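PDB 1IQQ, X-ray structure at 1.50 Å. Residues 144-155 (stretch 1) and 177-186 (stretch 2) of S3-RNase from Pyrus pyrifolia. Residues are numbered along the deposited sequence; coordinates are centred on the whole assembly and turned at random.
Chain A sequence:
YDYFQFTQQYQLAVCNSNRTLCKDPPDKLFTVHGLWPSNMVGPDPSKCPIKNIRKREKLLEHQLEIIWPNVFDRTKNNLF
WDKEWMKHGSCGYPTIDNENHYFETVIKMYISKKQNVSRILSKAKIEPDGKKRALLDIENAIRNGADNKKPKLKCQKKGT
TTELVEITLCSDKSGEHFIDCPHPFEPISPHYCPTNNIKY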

# COMPACT_ATOMS: atom_id res chain seq x y z
N ASN A 144 -9.34 12.13 6.60
CA ASN A 144 -10.03 12.09 7.92
C ASN A 144 -9.54 10.96 8.81
O ASN A 144 -9.86 11.00 10.03
CB ASN A 144 -11.58 11.99 7.78
CG ASN A 144 -12.34 12.74 8.87
OD1 ASN A 144 -11.87 13.80 9.32
ND2 ASN A 144 -13.54 12.29 9.22
N GLY A 145 -8.84 9.97 8.23
CA GLY A 145 -8.31 8.90 9.05
C GLY A 145 -6.81 8.97 9.09
O GLY A 145 -6.16 8.04 9.57
N ALA A 146 -6.21 10.06 8.56
CA ALA A 146 -4.76 10.17 8.51
C ALA A 146 -4.21 11.56 8.80
O ALA A 146 -3.38 12.09 8.09
CB ALA A 146 -4.24 9.65 7.15
N ASP A 147 -4.76 12.13 9.88
CA ASP A 147 -4.19 13.38 10.39
C ASP A 147 -4.18 14.52 9.39
O ASP A 147 -3.28 15.36 9.39
CB ASP A 147 -2.76 13.03 10.90
CG ASP A 147 -2.00 14.25 11.54
OD1 ASP A 147 -2.59 14.82 12.50
OD2 ASP A 147 -0.87 14.63 11.10
N ASN A 148 -5.20 14.58 8.53
CA ASN A 148 -5.36 15.61 7.54
C ASN A 148 -4.36 15.51 6.42
O ASN A 148 -4.47 16.31 5.51
CB ASN A 148 -5.24 17.03 8.20
CG ASN A 148 -5.61 18.16 7.26
OD1 ASN A 148 -4.73 18.87 6.72
ND2 ASN A 148 -6.92 18.40 7.08
N LYS A 149 -3.44 14.50 6.40
CA LYS A 149 -2.38 14.43 5.40
C LYS A 149 -2.86 13.83 4.09
O LYS A 149 -3.73 12.96 4.10
CB LYS A 149 -1.16 13.67 5.96
CG LYS A 149 -0.56 14.38 7.24
CD LYS A 149 -0.30 15.85 7.00
CE LYS A 149 0.38 16.52 8.24
NZ LYS A 149 1.76 16.20 8.28
N LYS A 150 -2.27 14.35 3.02
CA LYS A 150 -2.73 13.95 1.67
C LYS A 150 -2.12 12.66 1.17
O LYS A 150 -0.92 12.48 1.20
CB LYS A 150 -2.40 15.05 0.72
CG LYS A 150 -3.00 16.37 1.14
CD LYS A 150 -2.39 17.47 0.20
CE LYS A 150 -3.23 18.80 0.24
NZ LYS A 150 -3.54 19.38 1.62
N PRO A 151 -3.00 11.76 0.79
CA PRO A 151 -2.51 10.46 0.29
C PRO A 151 -2.17 10.55 -1.18
O PRO A 151 -2.52 11.51 -1.82
CB PRO A 151 -3.71 9.53 0.52
CG PRO A 151 -4.91 10.47 0.25
CD PRO A 151 -4.47 11.83 0.89
N LYS A 152 -1.46 9.54 -1.64
CA LYS A 152 -1.16 9.40 -3.07
C LYS A 152 -2.06 8.26 -3.56
O LYS A 152 -2.08 7.11 -3.00
CB LYS A 152 0.32 9.08 -3.29
CG LYS A 152 0.62 8.79 -4.79
CD LYS A 152 2.15 8.79 -5.03
CE LYS A 152 2.42 8.45 -6.53
NZ LYS A 152 3.92 8.53 -6.70
N LEU A 153 -2.81 8.54 -4.65
CA LEU A 153 -3.74 7.56 -5.20
C LEU A 153 -3.30 7.08 -6.58
O LEU A 153 -2.72 7.83 -7.37
CB LEU A 153 -5.12 8.18 -5.33
CG LEU A 153 -6.08 8.06 -4.15
CD1 LEU A 153 -5.46 8.70 -2.93
CD2 LEU A 153 -7.38 8.78 -4.50
N LYS A 154 -3.62 5.82 -6.87
CA LYS A 154 -3.34 5.20 -8.18
C LYS A 154 -4.65 4.64 -8.69
O LYS A 154 -5.38 3.97 -7.95
CB LYS A 154 -2.37 4.02 -8.04
CG LYS A 154 -2.07 3.44 -9.42
CD LYS A 154 -1.03 2.28 -9.29
CE LYS A 154 -0.41 1.93 -10.62
NZ LYS A 154 0.80 1.08 -10.31
N CYS A 155 -4.94 4.91 -9.96
CA CYS A 155 -6.15 4.39 -10.62
C CYS A 155 -5.72 3.66 -11.92
O CYS A 155 -4.55 3.69 -12.29
CB CYS A 155 -7.07 5.54 -11.02
SG CYS A 155 -7.98 6.24 -9.60
N HIS A 177 4.48 10.00 12.54
CA HIS A 177 3.51 11.05 12.18
C HIS A 177 3.33 10.99 10.68
O HIS A 177 4.30 10.77 9.96
CB HIS A 177 4.06 12.45 12.53
CG HIS A 177 4.31 12.66 14.00
ND1 HIS A 177 3.29 12.80 14.92
CD2 HIS A 177 5.47 12.78 14.68
CE1 HIS A 177 3.83 12.98 16.12
NE2 HIS A 177 5.15 12.98 16.00
N PHE A 178 2.09 11.16 10.19
CA PHE A 178 1.86 11.22 8.77
C PHE A 178 2.37 12.55 8.20
O PHE A 178 2.49 13.56 8.93
CB PHE A 178 0.36 11.16 8.52
CG PHE A 178 -0.27 9.82 8.82
CD1 PHE A 178 0.06 8.70 8.07
CD2 PHE A 178 -1.20 9.71 9.84
CE1 PHE A 178 -0.58 7.45 8.33
CE2 PHE A 178 -1.86 8.50 10.16
CZ PHE A 178 -1.55 7.34 9.38
N ILE A 179 2.69 12.53 6.93
CA ILE A 179 3.02 13.71 6.18
C ILE A 179 2.29 13.63 4.87
O ILE A 179 1.83 12.58 4.46
CB ILE A 179 4.51 13.87 5.86
CG1 ILE A 179 5.03 12.73 4.95
CG2 ILE A 179 5.30 13.97 7.17
CD1 ILE A 179 6.44 12.94 4.55
N ASP A 180 2.14 14.78 4.19
CA ASP A 180 1.53 14.73 2.86
C ASP A 180 2.48 13.95 1.93
O ASP A 180 3.71 14.08 1.97
CB ASP A 180 1.39 16.16 2.28
CG ASP A 180 0.36 17.01 2.98
OD1 ASP A 180 -0.63 16.52 3.53
OD2 ASP A 180 0.58 18.26 2.89
N CYS A 181 1.90 13.14 1.02
CA CYS A 181 2.71 12.41 0.07
C CYS A 181 3.17 13.38 -1.04
O CYS A 181 2.36 14.10 -1.61
CB CYS A 181 1.88 11.31 -0.59
SG CYS A 181 1.50 9.88 0.47
N PRO A 182 4.48 13.41 -1.31
CA PRO A 182 5.01 14.28 -2.35
C PRO A 182 4.85 13.48 -3.70
O PRO A 182 4.48 12.32 -3.70
CB PRO A 182 6.46 14.52 -1.88
CG PRO A 182 6.91 13.15 -1.26
CD PRO A 182 5.55 12.71 -0.53
N HIS A 183 5.05 14.10 -4.81
CA HIS A 183 4.99 13.33 -6.04
C HIS A 183 3.74 12.57 -6.52
O HIS A 183 3.80 11.36 -6.86
CB HIS A 183 6.18 12.39 -6.09
CG HIS A 183 7.44 13.04 -5.60
ND1 HIS A 183 7.74 14.35 -5.91
CD2 HIS A 183 8.45 12.59 -4.83
CE1 HIS A 183 8.88 14.68 -5.35
NE2 HIS A 183 9.34 13.64 -4.69
N PRO A 184 2.59 13.26 -6.55
CA PRO A 184 1.37 12.60 -7.03
C PRO A 184 1.57 12.40 -8.54
O PRO A 184 2.42 13.08 -9.18
CB PRO A 184 0.26 13.64 -6.81
CG PRO A 184 0.99 14.93 -6.60
CD PRO A 184 2.24 14.54 -5.89
N PHE A 185 0.83 11.43 -9.07
CA PHE A 185 0.91 11.22 -10.53
C PHE A 185 0.39 12.42 -11.36
O PHE A 185 -0.51 13.12 -10.90
CB PHE A 185 0.12 9.99 -10.91
CG PHE A 185 0.67 8.70 -10.31
CD1 PHE A 185 2.03 8.37 -10.42
CD2 PHE A 185 -0.19 7.85 -9.65
CE1 PHE A 185 2.52 7.18 -9.85
CE2 PHE A 185 0.32 6.62 -9.07
CZ PHE A 185 1.65 6.32 -9.19
N GLU A 186 1.01 12.66 -12.52
CA GLU A 186 0.59 13.76 -13.42
C GLU A 186 -0.61 13.26 -14.21
O GLU A 186 -0.75 12.06 -14.52
CB GLU A 186 1.74 14.19 -14.36
CG GLU A 186 2.96 14.66 -13.58
CD GLU A 186 4.10 15.27 -14.43
OE1 GLU A 186 3.94 15.46 -15.68
OE2 GLU A 186 5.14 15.60 -13.81
O HOH W 1 -2.44 18.24 4.52
O HOH W 2 3.04 17.24 5.41
O HOH W 3 -0.06 10.77 3.55
O HOH W 4 -1.09 10.15 -7.37

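Three residues, K152, F178 and F185, have the most surface covered in this contact, and the remaining interactions can be read from them. K152 points its CA-to-CB bond toward the second stretch and holds all four chi angles at t, so the chain runs out fully extended. At its tip NZ donates a hydrogen bond to H183 O at 2.8 Å, satisfying a backbone carbonyl with a charged amine. On the way, the chain crosses the ring of F185: K152 CE lies 3.6 Å from the ring centroid and 16° off the normal, a CH-pi contact over the face. K152 NZ is 4.2 Å from the same centroid but 32° off the normal, so the cation-pi interaction is off-centre. K154 CB approaches the edge of this ring, 3.9 Å from F185 CE2. Water 4 ties the backbones together beside it, donating to L153 O at 2.8 Å and accepting from F185 N at 2.9 Å.

F178 receives the turn of the first stretch. A146 to K149 form a type I' turn, closed by K149 N donating to A146 O at 2.9 Å. A146 CB sits 4.0 Å from the F178 ring centroid, 11° off the normal and thus over the face, whereas D147 CB meets the edge, 3.8 Å from F178 CD2. The K149 side chain packs along F178, with CG 3.6 Å from F178 CB, and its NZ donates to F178 O at 2.8 Å.

Between these two aromatic sites, K150 pairs with the second stretch through its backbone. K150 N donates to D180 OD1 (2.8 Å, 160°) and K150 O accepts from C181 N (2.9 Å, 166°); both angles are near linear. The charged ends remain apart, K150 NZ lying 4.5 Å from D180 OD2, beyond a salt bridge.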